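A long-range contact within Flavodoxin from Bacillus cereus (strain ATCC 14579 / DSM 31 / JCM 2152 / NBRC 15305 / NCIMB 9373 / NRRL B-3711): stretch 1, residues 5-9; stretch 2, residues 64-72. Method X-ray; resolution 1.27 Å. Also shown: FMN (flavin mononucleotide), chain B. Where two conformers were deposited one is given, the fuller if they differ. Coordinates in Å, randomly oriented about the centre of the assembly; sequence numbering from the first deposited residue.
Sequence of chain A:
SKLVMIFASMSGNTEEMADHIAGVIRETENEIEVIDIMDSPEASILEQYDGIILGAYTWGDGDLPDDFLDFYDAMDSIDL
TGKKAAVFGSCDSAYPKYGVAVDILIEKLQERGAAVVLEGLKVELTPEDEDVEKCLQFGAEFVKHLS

Stretch 1, residues 5-9: MIFAS
Stretch 2 (64-72) LPDDFLDFY

The first stretch is extended: Met5, Ile6 and Phe7 lie in a β-strand that begins earlier in the chain (phi near -125°, psi 121° to 155°), and Ala8 and Ser9 keep extended torsions. In the second, Leu64 and Pro65 are extended (psi 156° and 142°), Asp66 to Phe68 take helical torsions, and Leu69 to Tyr72 are regular helix, continuing later, with phi/psi near -60°/-45°. Phe68 N to Pro65 O (2.9 Å) and Leu69 N to Asp66 O (3.2 Å) hold the turn; Tyr72 N to Phe68 O (2.9 Å) is an α-helical bond. The stretches run in roughly opposite directions, Ala8 beside Pro65 and Ile6 beside Phe71. The closest CA atoms are those of Ala8 and Pro65, 7.2 Å apart. No hydrogen bond crosses; side chains fill most of the gap, and 226 Å² is buried, both sides summed.

The contact is apolar. Alternation along the extended chain sends the CB atoms of Ile6 and Ala8 toward the second stretch and those of Phe7 and Ser9 away. Small Ala8 admits two neighbours: its CB lies 3.9 Å from Pro65 CG, on a C-gamma exo ring offering apolar surface, and 3.8 Å from Phe68 CD2. Ile6 (chi1 m, chi2 t) reaches further along the helix, placing CD1 3.6 Å from Phe71 CE2, while its CG2 lies 4.0 Å from Phe68 CZ.

The aromatic rings span the distance that the backbones leave. Phe71 (chi1 t, chi2 -83°), its CA-to-CB bond toward the strand, is long and flat enough to reach Ile6. Phe68, with chi1 off the wells at -114° and chi2 -64°, reaches both Ile6 and Ala8. Ile6 O sits at its ring edge, 3.9 Å from Phe68 CZ, where the carbonyl meets the slightly positive rim.

Ser9, chi1 t, donates a hydrogen bond from OG to FMN O1P (2.7 Å), a phosphate oxygen well suited to accept it.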

ATOM      1  N   MET A   5      -1.083  -5.539  -5.137  1.00  4.08           N
ATOM      2  CA  MET A   5      -0.754  -4.182  -4.724  1.00  3.61           C
ATOM      3  C   MET A   5      -1.754  -3.241  -5.381  1.00  3.88           C
ATOM      4  O   MET A   5      -1.943  -3.284  -6.600  1.00  5.85           O
ATOM      5  CB  MET A   5       0.667  -3.794  -5.162  1.00  4.67           C
ATOM      6  CG  MET A   5       1.075  -2.373  -4.788  1.00  5.69           C
ATOM      7  SD  MET A   5       2.668  -1.833  -5.427  1.00  6.26           S
ATOM      8  CE  MET A   5       3.801  -2.766  -4.402  1.00  6.96           C
ATOM      9  N   ILE A   6      -2.367  -2.372  -4.588  0.56  4.55           N
ATOM     10  CA  ILE A   6      -3.252  -1.341  -5.115  0.56  4.28           C
ATOM     11  C   ILE A   6      -2.725   0.004  -4.659  0.56  4.14           C
ATOM     12  O   ILE A   6      -2.614   0.260  -3.453  0.56  2.79           O
ATOM     13  CB  ILE A   6      -4.712  -1.545  -4.690  0.56  5.16           C
ATOM     14  CG1 ILE A   6      -5.207  -2.874  -5.261  0.56  5.93           C
ATOM     15  CG2 ILE A   6      -5.569  -0.370  -5.159  0.56  6.60           C
ATOM     16  CD1 ILE A   6      -6.545  -3.281  -4.759  0.56  6.71           C
ATOM     17  N   PHE A   7      -2.414   0.868  -5.614  1.00  3.98           N
ATOM     18  CA  PHE A   7      -1.806   2.159  -5.312  1.00  4.37           C
ATOM     19  C   PHE A   7      -2.586   3.309  -5.941  1.00  4.01           C
ATOM     20  O   PHE A   7      -3.291   3.150  -6.946  1.00  4.41           O
ATOM     21  CB  PHE A   7      -0.327   2.238  -5.751  1.00  5.44           C
ATOM     22  CG  PHE A   7      -0.165   2.424  -7.223  1.00  4.93           C
ATOM     23  CD1 PHE A   7      -0.178   1.334  -8.080  1.00  5.97           C
ATOM     24  CD2 PHE A   7      -0.056   3.696  -7.762  1.00  5.96           C
ATOM     25  CE1 PHE A   7      -0.073   1.510  -9.459  1.00  7.00           C
ATOM     26  CE2 PHE A   7       0.058   3.878  -9.124  1.00  7.11           C
ATOM     27  CZ  PHE A   7       0.050   2.787  -9.978  1.00  7.89           C
ATOM     28  N   ALA A   8      -2.429   4.481  -5.321  1.00  4.14           N
ATOM     29  CA  ALA A   8      -2.927   5.743  -5.847  1.00  4.14           C
ATOM     30  C   ALA A   8      -1.763   6.704  -6.016  1.00  4.71           C
ATOM     31  O   ALA A   8      -0.929   6.834  -5.114  1.00  4.44           O
ATOM     32  CB  ALA A   8      -3.923   6.372  -4.882  1.00  5.38           C
ATOM     33  N   SER A   9      -1.711   7.375  -7.165  1.00  4.97           N
ATOM     34  CA  SER A   9      -0.675   8.369  -7.425  1.00  4.69           C
ATOM     35  C   SER A   9      -1.211   9.417  -8.393  1.00  6.13           C
ATOM     36  O   SER A   9      -1.672   9.080  -9.489  1.00  8.02           O
ATOM     37  CB  SER A   9       0.590   7.723  -7.999  1.00  5.28           C
ATOM     38  OG  SER A   9       1.679   8.630  -8.018  1.00  4.74           O
ATOM     39  N   LEU A  64      -7.843  10.281   2.647  1.00  6.19           N
ATOM     40  CA  LEU A  64      -7.485   9.413   1.549  1.00  5.60           C
ATOM     41  C   LEU A  64      -7.636  10.144   0.216  1.00  4.59           C
ATOM     42  O   LEU A  64      -8.421  11.086   0.096  1.00  5.42           O
ATOM     43  CB  LEU A  64      -8.428   8.212   1.531  1.00  5.29           C
ATOM     44  CG  LEU A  64      -8.353   7.257   2.730  1.00  5.22           C
ATOM     45  CD1 LEU A  64      -9.406   6.155   2.610  1.00  7.83           C
ATOM     46  CD2 LEU A  64      -6.962   6.666   2.868  1.00  6.42           C
ATOM     47  N   PRO A  65      -6.914   9.708  -0.814  1.00  4.89           N
ATOM     48  CA  PRO A  65      -7.244  10.165  -2.168  1.00  5.24           C
ATOM     49  C   PRO A  65      -8.729   9.967  -2.443  1.00  5.25           C
ATOM     50  O   PRO A  65      -9.313   8.950  -2.066  1.00  5.36           O
ATOM     51  CB  PRO A  65      -6.393   9.255  -3.064  1.00  5.61           C
ATOM     52  CG  PRO A  65      -5.260   8.804  -2.191  1.00  6.29           C
ATOM     53  CD  PRO A  65      -5.870   8.663  -0.819  1.00  5.68           C
ATOM     54  N   ASP A  66      -9.331  10.926  -3.154  1.00  7.16           N
ATOM     55  CA  ASP A  66     -10.727  10.792  -3.559  1.00  7.84           C
ATOM     56  C   ASP A  66     -10.999   9.437  -4.203  1.00  6.88           C
ATOM     57  O   ASP A  66     -12.041   8.822  -3.953  1.00  7.07           O
ATOM     58  CB  ASP A  66     -11.108  11.907  -4.540  1.00  9.69           C
ATOM     59  CG  ASP A  66     -11.256  13.266  -3.877  1.00 12.29           C
ATOM     60  OD1 ASP A  66     -11.313  13.349  -2.634  1.00 14.05           O
ATOM     61  OD2 ASP A  66     -11.317  14.263  -4.618  1.00 14.25           O
ATOM     62  N   ASP A  67     -10.077   8.956  -5.042  1.00  6.92           N
ATOM     63  CA  ASP A  67     -10.329   7.731  -5.792  1.00  7.05           C
ATOM     64  C   ASP A  67     -10.304   6.478  -4.924  1.00  6.86           C
ATOM     65  O   ASP A  67     -10.756   5.429  -5.395  1.00  7.31           O
ATOM     66  CB  ASP A  67      -9.333   7.578  -6.943  1.00  9.87           C
ATOM     67  CG  ASP A  67      -9.475   8.662  -7.993  1.00 12.19           C
ATOM     68  OD1 ASP A  67     -10.599   9.172  -8.189  1.00 12.82           O
ATOM     69  OD2 ASP A  67      -8.453   9.002  -8.628  1.00 14.11           O
ATOM     70  N   PHE A  68      -9.809   6.561  -3.679  1.00  5.92           N
ATOM     71  CA  PHE A  68      -9.810   5.437  -2.742  1.00  4.59           C
ATOM     72  C   PHE A  68     -11.096   5.346  -1.912  1.00  5.30           C
ATOM     73  O   PHE A  68     -11.291   4.340  -1.219  1.00  5.97           O
ATOM     74  CB  PHE A  68      -8.594   5.523  -1.785  1.00  5.19           C
ATOM     75  CG  PHE A  68      -7.576   4.412  -1.953  1.00  4.43           C
ATOM     76  CD1 PHE A  68      -7.924   3.100  -1.699  1.00  6.11           C
ATOM     77  CD2 PHE A  68      -6.268   4.694  -2.338  1.00  4.28           C
ATOM     78  CE1 PHE A  68      -6.991   2.081  -1.852  1.00  6.39           C
ATOM     79  CE2 PHE A  68      -5.338   3.687  -2.485  1.00  4.99           C
ATOM     80  CZ  PHE A  68      -5.691   2.382  -2.235  1.00  5.73           C
ATOM     81  N   LEU A  69     -11.985   6.348  -1.967  1.00  5.79           N
ATOM     82  CA  LEU A  69     -13.081   6.421  -0.995  1.00  6.24           C
ATOM     83  C   LEU A  69     -14.081   5.270  -1.156  1.00  6.17           C
ATOM     84  O   LEU A  69     -14.507   4.667  -0.159  1.00  6.52           O
ATOM     85  CB  LEU A  69     -13.769   7.790  -1.076  1.00  7.21           C
ATOM     86  CG  LEU A  69     -12.909   8.986  -0.645  1.00  8.14           C
ATOM     87  CD1 LEU A  69     -13.613  10.303  -0.926  1.00  9.11           C
ATOM     88  CD2 LEU A  69     -12.537   8.876   0.831  1.00 10.56           C
ATOM     89  N   ASP A  70     -14.483   4.950  -2.390  1.00  7.07           N
ATOM     90  CA  ASP A  70     -15.434   3.856  -2.572  1.00  7.49           C
ATOM     91  C   ASP A  70     -14.821   2.526  -2.151  1.00  7.22           C
ATOM     92  O   ASP A  70     -15.473   1.718  -1.484  1.00  7.53           O
ATOM     93  CB  ASP A  70     -15.922   3.776  -4.018  1.00 10.49           C
ATOM     94  CG  ASP A  70     -16.835   4.928  -4.399  1.00 14.75           C
ATOM     95  OD1 ASP A  70     -17.356   5.629  -3.499  1.00 16.41           O
ATOM     96  OD2 ASP A  70     -17.051   5.112  -5.615  1.00 17.79           O
ATOM     97  N   PHE A  71     -13.563   2.285  -2.534  1.00  6.52           N
ATOM     98  CA  PHE A  71     -12.862   1.062  -2.141  1.00  5.81           C
ATOM     99  C   PHE A  71     -12.781   0.947  -0.624  1.00  5.08           C
ATOM    100  O   PHE A  71     -13.028  -0.125  -0.054  1.00  5.11           O
ATOM    101  CB  PHE A  71     -11.467   1.125  -2.763  1.00  5.36           C
ATOM    102  CG  PHE A  71     -10.621  -0.114  -2.592  1.00  5.22           C
ATOM    103  CD1 PHE A  71      -9.898  -0.332  -1.417  1.00  4.76           C
ATOM    104  CD2 PHE A  71     -10.487  -1.022  -3.632  1.00  5.01           C
ATOM    105  CE1 PHE A  71      -9.079  -1.442  -1.277  1.00  5.81           C
ATOM    106  CE2 PHE A  71      -9.664  -2.123  -3.500  1.00  6.48           C
ATOM    107  CZ  PHE A  71      -8.968  -2.342  -2.313  1.00  6.43           C
ATOM    108  N   TYR A  72     -12.451   2.052   0.044  1.00  5.68           N
ATOM    109  CA  TYR A  72     -12.345   2.077   1.499  1.00  5.79           C
ATOM    110  C   TYR A  72     -13.668   1.710   2.157  1.00  6.29           C
ATOM    111  O   TYR A  72     -13.692   0.937   3.121  1.00  6.29           O
ATOM    112  CB  TYR A  72     -11.862   3.466   1.917  1.00  5.91           C
ATOM    113  CG  TYR A  72     -11.709   3.704   3.401  1.00  5.77           C
ATOM    114  CD1 TYR A  72     -10.649   3.156   4.113  1.00  5.56           C
ATOM    115  CD2 TYR A  72     -12.609   4.510   4.082  1.00  7.88           C
ATOM    116  CE1 TYR A  72     -10.500   3.396   5.464  1.00  5.94           C
ATOM    117  CE2 TYR A  72     -12.467   4.750   5.425  1.00  8.15           C
ATOM    118  CZ  TYR A  72     -11.417   4.195   6.118  1.00  6.26           C
ATOM    119  OH  TYR A  72     -11.307   4.466   7.467  1.00  8.11           O
TER
HETATM  120  N1  FMN B1001       0.371  15.361   2.204  1.00 11.30           N
HETATM  121  C2  FMN B1001       0.340  14.984   3.512  1.00 10.48           C
HETATM  122  O2  FMN B1001       1.283  14.300   3.901  1.00  8.41           O
HETATM  123  N3  FMN B1001      -0.743  15.326   4.312  1.00 11.23           N
HETATM  124  C4  FMN B1001      -1.839  16.005   3.811  1.00 12.38           C
HETATM  125  O4  FMN B1001      -2.787  16.266   4.587  1.00 13.27           O
HETATM  126  C4A FMN B1001      -1.796  16.376   2.445  1.00 11.37           C
HETATM  127  N5  FMN B1001      -2.826  17.063   1.819  1.00 14.01           N
HETATM  128  C5A FMN B1001      -2.746  17.402   0.473  1.00 13.27           C
HETATM  129  C6  FMN B1001      -3.764  18.140  -0.146  1.00 14.31           C
HETATM  130  C7  FMN B1001      -3.666  18.531  -1.484  1.00 15.18           C
HETATM  131  C7M FMN B1001      -4.786  19.315  -2.135  1.00 16.52           C
HETATM  132  C8  FMN B1001      -2.495  18.207  -2.183  1.00 15.24           C
HETATM  133  C8M FMN B1001      -2.297  18.607  -3.616  1.00 15.03           C
HETATM  134  C9  FMN B1001      -1.465  17.512  -1.558  1.00 13.32           C
HETATM  135  C9A FMN B1001      -1.583  17.108  -0.239  1.00 12.00           C
HETATM  136  N10 FMN B1001      -0.562  16.382   0.340  1.00 10.70           N
HETATM  137  C10 FMN B1001      -0.673  16.050   1.672  1.00 10.82           C
HETATM  138  C1' FMN B1001       0.725  16.079  -0.397  1.00 10.45           C
HETATM  139  C2' FMN B1001       0.745  14.873  -1.327  1.00 10.00           C
HETATM  140  O2' FMN B1001       0.355  13.712  -0.639  1.00 10.24           O
HETATM  141  C3' FMN B1001       2.188  14.739  -1.838  1.00  9.81           C
HETATM  142  O3' FMN B1001       2.400  15.732  -2.809  1.00 10.10           O
HETATM  143  C4' FMN B1001       2.545  13.389  -2.473  1.00  8.44           C
HETATM  144  O4' FMN B1001       3.902  13.374  -2.914  1.00  6.78           O
HETATM  145  C5' FMN B1001       1.660  13.057  -3.665  1.00  8.23           C
HETATM  146  O5' FMN B1001       1.966  11.722  -4.023  1.00  6.43           O
HETATM  147  P   FMN B1001       1.745  11.347  -5.540  1.00  5.76           P
HETATM  148  O1P FMN B1001       1.810   9.848  -5.629  1.00  5.06           O
HETATM  149  O2P FMN B1001       2.864  11.947  -6.329  1.00  5.88           O
HETATM  150  O3P FMN B1001       0.409  11.904  -5.959  1.00  8.38           O